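Local coordinates for protein beta-fructofuranosidase (Arthrobacter, PDB 3WPU) that is a beta-fructofuranosidase of the levansucrase/invertase family, whose members share a five-bladed beta-propeller domain, at residues G124-A127 / A128-P131; V469-Y473 / G474-L478; K523-A527 / T528-L532. All coordinates share one frame; numbering follows the deposited sequence. Where two conformers were deposited one is given.

Contact 1 of 3, residues G124-A127 / A128-P131; sequences GVPA and AERP
V125 lies over one face of the R130 guanidinium, its CB standing 3.6 Å above the plane of the group and over its centre. The same valine also touches the arginine nearer its root, where CG1 of V125 meets CG of R130 at 3.6 Å. With CG1 anti to the backbone N (chi1 -175°), that branch reaches the arginine's aliphatic stem while CG2 lies nearer NH1. A branched carbon suits the place, since it touches both the methylenes and the flat cation. R130, extended from CG to NE, carries its charge back along the loop toward G124, whose positive phi favours glycine.

The bend between them is a short 3-10 turn. The N-H of E129 is bonded to O of P126 (2.8 Å), and that of R130 to O of A127 (3.2 Å). P126, which has no N-H to give, fits naturally at the start of such a turn. E129, extended beyond CG, crosses P126 at a slant, its OE1 3.6 Å from CG of P126, a contact of van der Waals kind.

At the guanidinium edge, in its plane, water 1 accepts from NH2 of R130 at 2.8 Å and gives a weak bond to O of V125. NH1 is hydrogen-bonded to O of P122 at the end of strand 115-122. R121 brings a like charge close to NE. A carbonyl, a water and an apolar cover thus all help to place the cation, while the ion pair of NH2 with E94 is long and weak and so probably adds little.

Contact 2 of 3, residues V469-Y473 / G474-L478; sequences VDYSY and GSEGL
Two successive beta turns, a type I turn from D470 to Y473 and a type I' turn from S475 to L478, fold this loop back on itself until G477 N faces Y473 O. That bond is 2.7 Å long but weak, because the N-H is bent well off the line to the oxygen (126°). Beside it, CA of E476 comes within 3.3 Å of O of Y471 in a CA-H...O contact.

The tyrosines flank the fold, each using a ring edge. Y471 brings CD1 to 3.5 Å from O of E476, near the ring plane, while CG1 of V469 covers part of one face close to the rim; the Y471 hydroxyl is hydrogen-bonded to O of A53. Y473 swings its ring the other way, CG anti to the backbone N (chi1 -177°), and sets CD2 3.7 Å from O of G477, which lies in the ring plane.

D470 begins the first turn as an Asx turn: OD1 accepts from N of S472 at 2.9 Å, the donor standing above the carboxylate plane. Its OD2 makes a salt bridge with K455 on strand 454-458, so one carboxylate ties the turn to the neighbouring strand. Water 2 lies between O of D470 and O of G477 and can donate to either, though other acceptors are also near it.

Glycines suit the second half. At G474 a CB would run into O of L478, and at G477 it would jam against the preceding carbonyl. S475 and L478 exchange backbone bonds in both directions around E476 and G477, the tight two-residue reversal that a type I' turn makes, familiar from beta-hairpins though neither flank here is a regular strand.

Contact 3 of 3, residues K523-A527 / T528-L532; sequences KPVSA and TVRAL
V525 and R530 cross at about a right angle: CG2 of V525 comes to 3.9 Å from NH2 of R530, meeting the guanidinium obliquely. The arginine leaves the helix with CG anti to the backbone N (chi1 -176°) and then bends at chi3, which turns its head back toward V525. V525 also meets V529, with CB of V525 4.0 Å from CG1 of V529. A valine serves both neighbours, since its CB touches V529 and its CG2 the arginine.

S526, next in the chain, uses its hydroxyl to cap the helix. OG stands between the backbone N and the carbonyl carbon (chi1 71°), from where it accepts the N-H of V529 at 3.1 Å in a nearly straight bond. This is the N-cap: a small polar side chain takes up a first-turn N-H, which lacks the partner that later N-H groups find within the helix. CG2 of V529 closes against the same OG at 3.3 Å. The carbonyl of S526 already belongs to the helix and accepts from N of R530 at 3.0 Å. A527 O then receives N of A531 at 2.9 Å, and A527, with a single methyl, suits the exposed first turn.

Water 3, in the guanidinium plane, accepts from NE of R530 and donates to O of V525, joining the arginine to the incoming chain. The cap opens helix 527-539 after the loop from helix 514-520; V529 and L532 rest on K515 of that earlier helix, and R530 on its Y519.

Overall arrangement
Contacts 1, 2 and 3 follow one another along the chain, each a local fold of consecutive residues near the surface. Contacts 1 and 2 are neighbours, their centres about 17 Å apart and nearest atoms about 6 Å, yet they do not touch. Contact 1 connects strands 115-122 and 137-141 of one mixed sheet, while contact 2 leaves strand 467-469, the outer strand of a different sheet. Contact 3 is remote: its centre is about 31 Å from that of contact 1 and about 45 Å from that of contact 2. It lies about 41 Å from the centre of the chain, in the C-terminal helices, against about 24 and 21 Å for the centres of contacts 1 and 2.

Contact 1 of 3, residues G124-A127 / A128-P131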
ATOM      1  N   GLY A 124      10.827 -14.539 -14.190  1.00 16.83           N
ATOM      2  CA  GLY A 124      12.178 -15.117 -14.079  1.00 18.28           C
ATOM      3  C   GLY A 124      13.313 -14.428 -14.807  1.00 20.31           C
ATOM      4  O   GLY A 124      14.356 -15.051 -15.050  1.00 21.62           O
ATOM      5  N   VAL A 125      13.132 -13.161 -15.155  1.00 19.89           N
ATOM      6  CA  VAL A 125      14.180 -12.345 -15.772  1.00 20.76           C
ATOM      7  C   VAL A 125      14.713 -11.364 -14.704  1.00 20.95           C
ATOM      8  O   VAL A 125      13.936 -10.611 -14.082  1.00 20.83           O
ATOM      9  CB  VAL A 125      13.645 -11.574 -16.994  1.00 21.07           C
ATOM     10  CG1 VAL A 125      14.756 -10.809 -17.715  1.00 21.32           C
ATOM     11  CG2 VAL A 125      12.933 -12.504 -17.962  1.00 21.23           C
ATOM     12  N   PRO A 126      16.035 -11.390 -14.451  1.00 21.75           N
ATOM     13  CA  PRO A 126      16.588 -10.425 -13.487  1.00 22.34           C
ATOM     14  C   PRO A 126      16.357  -8.976 -13.943  1.00 21.26           C
ATOM     15  O   PRO A 126      16.381  -8.675 -15.145  1.00 22.07           O
ATOM     16  CB  PRO A 126      18.090 -10.761 -13.455  1.00 23.01           C
ATOM     17  CG  PRO A 126      18.203 -12.143 -14.019  1.00 23.28           C
ATOM     18  CD  PRO A 126      17.067 -12.298 -14.989  1.00 22.46           C
ATOM     19  N   ALA A 127      16.111  -8.084 -12.984  1.00 22.21           N
ATOM     20  CA  ALA A 127      15.745  -6.699 -13.298  1.00 22.49           C
ATOM     21  C   ALA A 127      16.695  -5.998 -14.273  1.00 22.56           C
ATOM     22  O   ALA A 127      16.253  -5.276 -15.161  1.00 21.73           O
ATOM     23  CB  ALA A 127      15.609  -5.884 -12.007  1.00 23.14           C
ATOM     24  N   ALA A 128      17.997  -6.229 -14.109  1.00 24.36           N
ATOM     25  CA  ALA A 128      19.013  -5.645 -14.988  1.00 24.90           C
ATOM     26  C   ALA A 128      18.916  -6.099 -16.452  1.00 25.79           C
ATOM     27  O   ALA A 128      19.412  -5.406 -17.350  1.00 25.37           O
ATOM     28  CB  ALA A 128      20.406  -5.960 -14.449  1.00 26.52           C
ATOM     29  N   GLU A 129      18.305  -7.261 -16.694  1.00 25.31           N
ATOM     30  CA  GLU A 129      18.179  -7.791 -18.053  1.00 25.89           C
ATOM     31  C   GLU A 129      16.811  -7.483 -18.690  1.00 25.24           C
ATOM     32  O   GLU A 129      16.557  -7.832 -19.844  1.00 25.10           O
ATOM     33  CB  GLU A 129      18.428  -9.292 -18.049  1.00 27.40           C
ATOM     34  CG  GLU A 129      19.817  -9.683 -17.568  1.00 30.30           C
ATOM     35  CD  GLU A 129      20.007 -11.190 -17.485  1.00 33.23           C
ATOM     36  OE1 GLU A 129      20.671 -11.664 -16.534  1.00 37.39           O
ATOM     37  OE2 GLU A 129      19.487 -11.900 -18.370  1.00 35.68           O
ATOM     38  N   ARG A 130      15.935  -6.812 -17.957  1.00 22.86           N
ATOM     39  CA  ARG A 130      14.660  -6.429 -18.534  1.00 20.85           C
ATOM     40  C   ARG A 130      14.788  -5.126 -19.292  1.00 19.35           C
ATOM     41  O   ARG A 130      15.752  -4.401 -19.095  1.00 19.28           O
ATOM     42  CB  ARG A 130      13.618  -6.296 -17.445  1.00 20.27           C
ATOM     43  CG  ARG A 130      13.250  -7.635 -16.834  1.00 19.41           C
ATOM     44  CD  ARG A 130      12.030  -7.440 -15.976  1.00 18.35           C
ATOM     45  NE  ARG A 130      11.666  -8.624 -15.208  1.00 17.75           N
ATOM     46  CZ  ARG A 130      10.889  -9.613 -15.632  1.00 15.86           C
ATOM     47  NH1 ARG A 130      10.385  -9.624 -16.859  1.00 16.15           N
ATOM     48  NH2 ARG A 130      10.637 -10.618 -14.810  1.00 16.43           N
ATOM     49  N   PRO A 131      13.808  -4.814 -20.148  1.00 20.14           N
ATOM     50  CA  PRO A 131      13.806  -3.498 -20.765  1.00 19.36           C
ATOM     51  C   PRO A 131      13.843  -2.413 -19.691  1.00 19.74           C
ATOM     52  O   PRO A 131      13.413  -2.660 -18.549  1.00 18.38           O
ATOM     53  CB  PRO A 131      12.476  -3.470 -21.534  1.00 19.91           C
ATOM     54  CG  PRO A 131      12.163  -4.911 -21.787  1.00 19.95           C
ATOM     55  CD  PRO A 131      12.656  -5.631 -20.579  1.00 20.16           C
TER
HETATM   56  O   HOH W   1      11.196 -10.754 -12.090  1.00 17.45           O

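Contact 2 of 3, residues V469-Y473 / G474-L478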
ATOM      1  N   VAL A 469      17.735   2.140   4.893  1.00 10.71           N
ATOM      2  CA  VAL A 469      17.787   1.997   3.461  1.00 11.34           C
ATOM      3  C   VAL A 469      19.102   1.357   3.045  1.00 11.41           C
ATOM      4  O   VAL A 469      20.166   1.695   3.584  1.00 11.82           O
ATOM      5  CB  VAL A 469      17.661   3.375   2.817  1.00 11.55           C
ATOM      6  CG1 VAL A 469      18.017   3.342   1.330  1.00 11.98           C
ATOM      7  CG2 VAL A 469      16.224   3.884   2.999  1.00 11.21           C
ATOM      8  N   ASP A 470      19.019   0.420   2.107  1.00 11.75           N
ATOM      9  CA  ASP A 470      20.205  -0.242   1.564  1.00 12.08           C
ATOM     10  C   ASP A 470      20.673   0.524   0.326  1.00 12.04           C
ATOM     11  O   ASP A 470      20.173   0.315  -0.766  1.00 11.35           O
ATOM     12  CB  ASP A 470      19.930  -1.706   1.246  1.00 13.43           C
ATOM     13  CG  ASP A 470      21.164  -2.424   0.728  1.00 14.57           C
ATOM     14  OD1 ASP A 470      22.247  -1.781   0.667  1.00 14.90           O
ATOM     15  OD2 ASP A 470      21.046  -3.612   0.369  1.00 16.72           O
ATOM     16  N   TYR A 471      21.657   1.392   0.525  1.00 12.02           N
ATOM     17  CA  TYR A 471      22.221   2.178  -0.577  1.00 12.39           C
ATOM     18  C   TYR A 471      23.190   1.368  -1.476  1.00 12.24           C
ATOM     19  O   TYR A 471      23.680   1.895  -2.482  1.00 12.68           O
ATOM     20  CB  TYR A 471      22.884   3.438  -0.037  1.00 12.61           C
ATOM     21  CG  TYR A 471      21.905   4.512   0.387  1.00 12.81           C
ATOM     22  CD1 TYR A 471      21.377   5.396  -0.545  1.00 13.35           C
ATOM     23  CD2 TYR A 471      21.505   4.634   1.716  1.00 12.93           C
ATOM     24  CE1 TYR A 471      20.480   6.390  -0.164  1.00 13.20           C
ATOM     25  CE2 TYR A 471      20.616   5.615   2.108  1.00 13.08           C
ATOM     26  CZ  TYR A 471      20.113   6.495   1.170  1.00 13.39           C
ATOM     27  OH  TYR A 471      19.241   7.485   1.578  1.00 14.21           O
ATOM     28  N   SER A 472      23.431   0.097  -1.149  1.00 12.92           N
ATOM     29  CA  SER A 472      24.266  -0.766  -1.986  0.50 13.06           C
ATOM     30  C   SER A 472      23.419  -1.492  -3.026  1.00 12.78           C
ATOM     31  O   SER A 472      23.951  -2.131  -3.932  1.00 12.38           O
ATOM     32  CB  SER A 472      25.034  -1.782  -1.148  0.50 13.79           C
ATOM     33  OG  SER A 472      24.155  -2.741  -0.581  0.50 14.68           O
ATOM     34  N   TYR A 473      22.101  -1.415  -2.878  1.00 11.89           N
ATOM     35  CA  TYR A 473      21.164  -2.063  -3.790  1.00 12.04           C
ATOM     36  C   TYR A 473      21.114  -1.298  -5.090  1.00 12.54           C
ATOM     37  O   TYR A 473      20.918  -0.087  -5.098  1.00 13.59           O
ATOM     38  CB  TYR A 473      19.781  -2.127  -3.135  1.00 11.75           C
ATOM     39  CG  TYR A 473      18.692  -2.829  -3.929  1.00 10.95           C
ATOM     40  CD1 TYR A 473      18.659  -4.216  -4.047  1.00 11.24           C
ATOM     41  CD2 TYR A 473      17.637  -2.115  -4.461  1.00 10.78           C
ATOM     42  CE1 TYR A 473      17.642  -4.857  -4.749  1.00 11.06           C
ATOM     43  CE2 TYR A 473      16.609  -2.745  -5.137  1.00 10.49           C
ATOM     44  CZ  TYR A 473      16.624  -4.113  -5.290  1.00 10.68           C
ATOM     45  OH  TYR A 473      15.605  -4.738  -5.959  1.00 11.86           O
ATOM     46  N   GLY A 474      21.282  -1.999  -6.204  1.00 13.38           N
ATOM     47  CA  GLY A 474      21.184  -1.367  -7.507  1.00 13.60           C
ATOM     48  C   GLY A 474      22.185  -0.242  -7.676  1.00 14.51           C
ATOM     49  O   GLY A 474      23.373  -0.386  -7.324  1.00 15.91           O
ATOM     50  N   SER A 475      21.710   0.867  -8.232  1.00 15.19           N
ATOM     51  CA  SER A 475      22.530   2.054  -8.387  0.50 14.84           C
ATOM     52  C   SER A 475      22.250   3.023  -7.239  1.00 15.01           C
ATOM     53  O   SER A 475      21.246   3.748  -7.249  1.00 14.71           O
ATOM     54  CB  SER A 475      22.271   2.727  -9.725  0.50 14.97           C
ATOM     55  OG  SER A 475      23.097   3.868  -9.852  0.50 14.53           O
ATOM     56  N   GLU A 476      23.136   2.997  -6.245  1.00 15.10           N
ATOM     57  CA  GLU A 476      23.029   3.857  -5.050  1.00 15.38           C
ATOM     58  C   GLU A 476      21.633   3.774  -4.432  1.00 13.64           C
ATOM     59  O   GLU A 476      21.033   4.776  -4.023  1.00 14.38           O
ATOM     60  CB  GLU A 476      23.407   5.311  -5.380  1.00 16.91           C
ATOM     61  CG  GLU A 476      23.873   6.083  -4.149  1.00 19.12           C
ATOM     62  CD  GLU A 476      24.386   7.482  -4.463  1.00 20.95           C
ATOM     63  OE1 GLU A 476      24.770   8.179  -3.518  1.00 25.17           O
ATOM     64  OE2 GLU A 476      24.386   7.888  -5.628  1.00 24.30           O
ATOM     65  N   GLY A 477      21.116   2.553  -4.361  1.00 13.11           N
ATOM     66  CA  GLY A 477      19.816   2.304  -3.774  1.00 12.61           C
ATOM     67  C   GLY A 477      18.667   2.096  -4.750  1.00 12.22           C
ATOM     68  O   GLY A 477      17.628   1.536  -4.383  1.00 11.65           O
ATOM     69  N   LEU A 478      18.831   2.546  -5.986  1.00 12.04           N
ATOM     70  CA  LEU A 478      17.764   2.415  -6.991  1.00 12.44           C
ATOM     71  C   LEU A 478      17.868   1.114  -7.772  1.00 12.24           C
ATOM     72  O   LEU A 478      18.860   0.872  -8.469  1.00 12.22           O
ATOM     73  CB  LEU A 478      17.838   3.574  -7.984  1.00 12.81           C
ATOM     74  CG  LEU A 478      17.651   4.983  -7.416  1.00 14.06           C
ATOM     75  CD1 LEU A 478      17.894   5.977  -8.537  1.00 14.99           C
ATOM     76  CD2 LEU A 478      16.268   5.178  -6.856  1.00 14.11           C
TER
HETATM   77  O   HOH W   2      17.458   1.052  -1.718  1.00 11.56           O

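Contact 3 of 3, residues K523-A527 / T528-L532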
ATOM      1  N   LYS A 523      -1.582 -25.794 -25.138  1.00 31.15           N
ATOM      2  CA  LYS A 523      -1.664 -26.741 -26.252  1.00 30.56           C
ATOM      3  C   LYS A 523      -2.078 -28.119 -25.741  1.00 29.53           C
ATOM      4  O   LYS A 523      -1.845 -28.457 -24.575  1.00 27.06           O
ATOM      5  CB  LYS A 523      -0.328 -26.869 -26.978  1.00 32.77           C
ATOM      6  CG  LYS A 523       0.063 -25.678 -27.831  1.00 36.16           C
ATOM      7  CD  LYS A 523       1.441 -25.908 -28.431  1.00 39.38           C
ATOM      8  CE  LYS A 523       1.828 -24.808 -29.410  1.00 42.80           C
ATOM      9  NZ  LYS A 523       3.171 -25.045 -30.008  1.00 45.30           N
ATOM     10  N   PRO A 524      -2.707 -28.919 -26.615  1.00 27.53           N
ATOM     11  CA  PRO A 524      -2.946 -30.305 -26.224  1.00 26.56           C
ATOM     12  C   PRO A 524      -1.628 -31.046 -26.039  1.00 24.44           C
ATOM     13  O   PRO A 524      -0.691 -30.863 -26.816  1.00 23.99           O
ATOM     14  CB  PRO A 524      -3.745 -30.874 -27.404  1.00 27.25           C
ATOM     15  CG  PRO A 524      -4.369 -29.684 -28.045  1.00 28.02           C
ATOM     16  CD  PRO A 524      -3.369 -28.580 -27.887  1.00 27.97           C
ATOM     17  N   VAL A 525      -1.556 -31.851 -24.986  1.00 22.52           N
ATOM     18  CA  VAL A 525      -0.412 -32.701 -24.748  1.00 20.95           C
ATOM     19  C   VAL A 525      -0.962 -34.092 -24.459  1.00 20.14           C
ATOM     20  O   VAL A 525      -2.118 -34.240 -24.051  1.00 19.77           O
ATOM     21  CB  VAL A 525       0.470 -32.215 -23.563  1.00 21.94           C
ATOM     22  CG1 VAL A 525       1.087 -30.851 -23.875  1.00 21.75           C
ATOM     23  CG2 VAL A 525      -0.312 -32.172 -22.255  1.00 22.23           C
ATOM     24  N   SER A 526      -0.117 -35.093 -24.654  1.00 19.22           N
ATOM     25  CA  SER A 526      -0.498 -36.475 -24.379  1.00 17.93           C
ATOM     26  C   SER A 526      -0.740 -36.672 -22.900  1.00 18.27           C
ATOM     27  O   SER A 526      -0.174 -35.972 -22.062  1.00 18.01           O
ATOM     28  CB  SER A 526       0.617 -37.425 -24.858  1.00 17.09           C
ATOM     29  OG  SER A 526       1.786 -37.354 -24.042  1.00 16.19           O
ATOM     30  N   ALA A 527      -1.582 -37.644 -22.572  1.00 17.22           N
ATOM     31  CA  ALA A 527      -1.801 -37.988 -21.181  1.00 17.48           C
ATOM     32  C   ALA A 527      -0.481 -38.283 -20.476  1.00 15.77           C
ATOM     33  O   ALA A 527      -0.291 -37.930 -19.320  1.00 16.10           O
ATOM     34  CB  ALA A 527      -2.773 -39.153 -21.064  1.00 17.71           C
ATOM     35  N   THR A 528       0.465 -38.909 -21.175  1.00 15.83           N
ATOM     36  CA  THR A 528       1.759 -39.217 -20.574  1.00 15.06           C
ATOM     37  C   THR A 528       2.520 -37.943 -20.174  1.00 15.61           C
ATOM     38  O   THR A 528       3.100 -37.855 -19.090  1.00 15.94           O
ATOM     39  CB  THR A 528       2.617 -40.072 -21.541  1.00 16.05           C
ATOM     40  OG1 THR A 528       1.920 -41.277 -21.849  1.00 15.13           O
ATOM     41  CG2 THR A 528       3.947 -40.436 -20.949  1.00 15.91           C
ATOM     42  N   VAL A 529       2.567 -36.970 -21.077  1.00 16.11           N
ATOM     43  CA  VAL A 529       3.233 -35.718 -20.754  1.00 16.98           C
ATOM     44  C   VAL A 529       2.549 -34.948 -19.621  1.00 16.90           C
ATOM     45  O   VAL A 529       3.212 -34.472 -18.708  1.00 16.49           O
ATOM     46  CB  VAL A 529       3.342 -34.830 -21.997  1.00 17.45           C
ATOM     47  CG1 VAL A 529       3.796 -33.426 -21.614  1.00 18.41           C
ATOM     48  CG2 VAL A 529       4.312 -35.467 -22.955  1.00 18.41           C
ATOM     49  N   ARG A 530       1.228 -34.859 -19.671  1.00 18.74           N
ATOM     50  CA  ARG A 530       0.466 -34.237 -18.594  1.00 19.83           C
ATOM     51  C   ARG A 530       0.821 -34.885 -17.262  1.00 20.12           C
ATOM     52  O   ARG A 530       1.086 -34.209 -16.272  1.00 18.22           O
ATOM     53  CB  ARG A 530      -1.041 -34.353 -18.863  1.00 21.71           C
ATOM     54  CG  ARG A 530      -1.924 -33.649 -17.838  1.00 24.11           C
ATOM     55  CD  ARG A 530      -3.377 -33.631 -18.287  1.00 24.78           C
ATOM     56  NE  ARG A 530      -3.523 -32.824 -19.490  1.00 27.83           N
ATOM     57  CZ  ARG A 530      -3.566 -31.488 -19.511  1.00 30.75           C
ATOM     58  NH1 ARG A 530      -3.488 -30.776 -18.387  1.00 31.55           N
ATOM     59  NH2 ARG A 530      -3.681 -30.856 -20.675  1.00 32.33           N
ATOM     60  N   ALA A 531       0.850 -36.215 -17.245  1.00 19.64           N
ATOM     61  CA  ALA A 531       1.171 -36.935 -16.025  1.00 20.05           C
ATOM     62  C   ALA A 531       2.560 -36.632 -15.501  1.00 20.40           C
ATOM     63  O   ALA A 531       2.771 -36.496 -14.290  1.00 20.06           O
ATOM     64  CB  ALA A 531       1.025 -38.436 -16.260  1.00 20.11           C
ATOM     65  N   LEU A 532       3.541 -36.524 -16.389  1.00 21.52           N
ATOM     66  CA  LEU A 532       4.892 -36.358 -15.918  1.00 23.42           C
ATOM     67  C   LEU A 532       5.142 -34.922 -15.456  1.00 23.50           C
ATOM     68  O   LEU A 532       5.905 -34.699 -14.520  1.00 22.83           O
ATOM     69  CB  LEU A 532       5.897 -36.861 -16.954  1.00 27.13           C
ATOM     70  CG  LEU A 532       6.435 -36.070 -18.133  1.00 29.60           C
ATOM     71  CD1 LEU A 532       7.761 -35.442 -17.743  1.00 30.14           C
ATOM     72  CD2 LEU A 532       6.647 -37.032 -19.313  1.00 30.94           C
TER
HETATM   73  O   HOH W   3      -3.786 -34.541 -21.600  1.00 32.83           O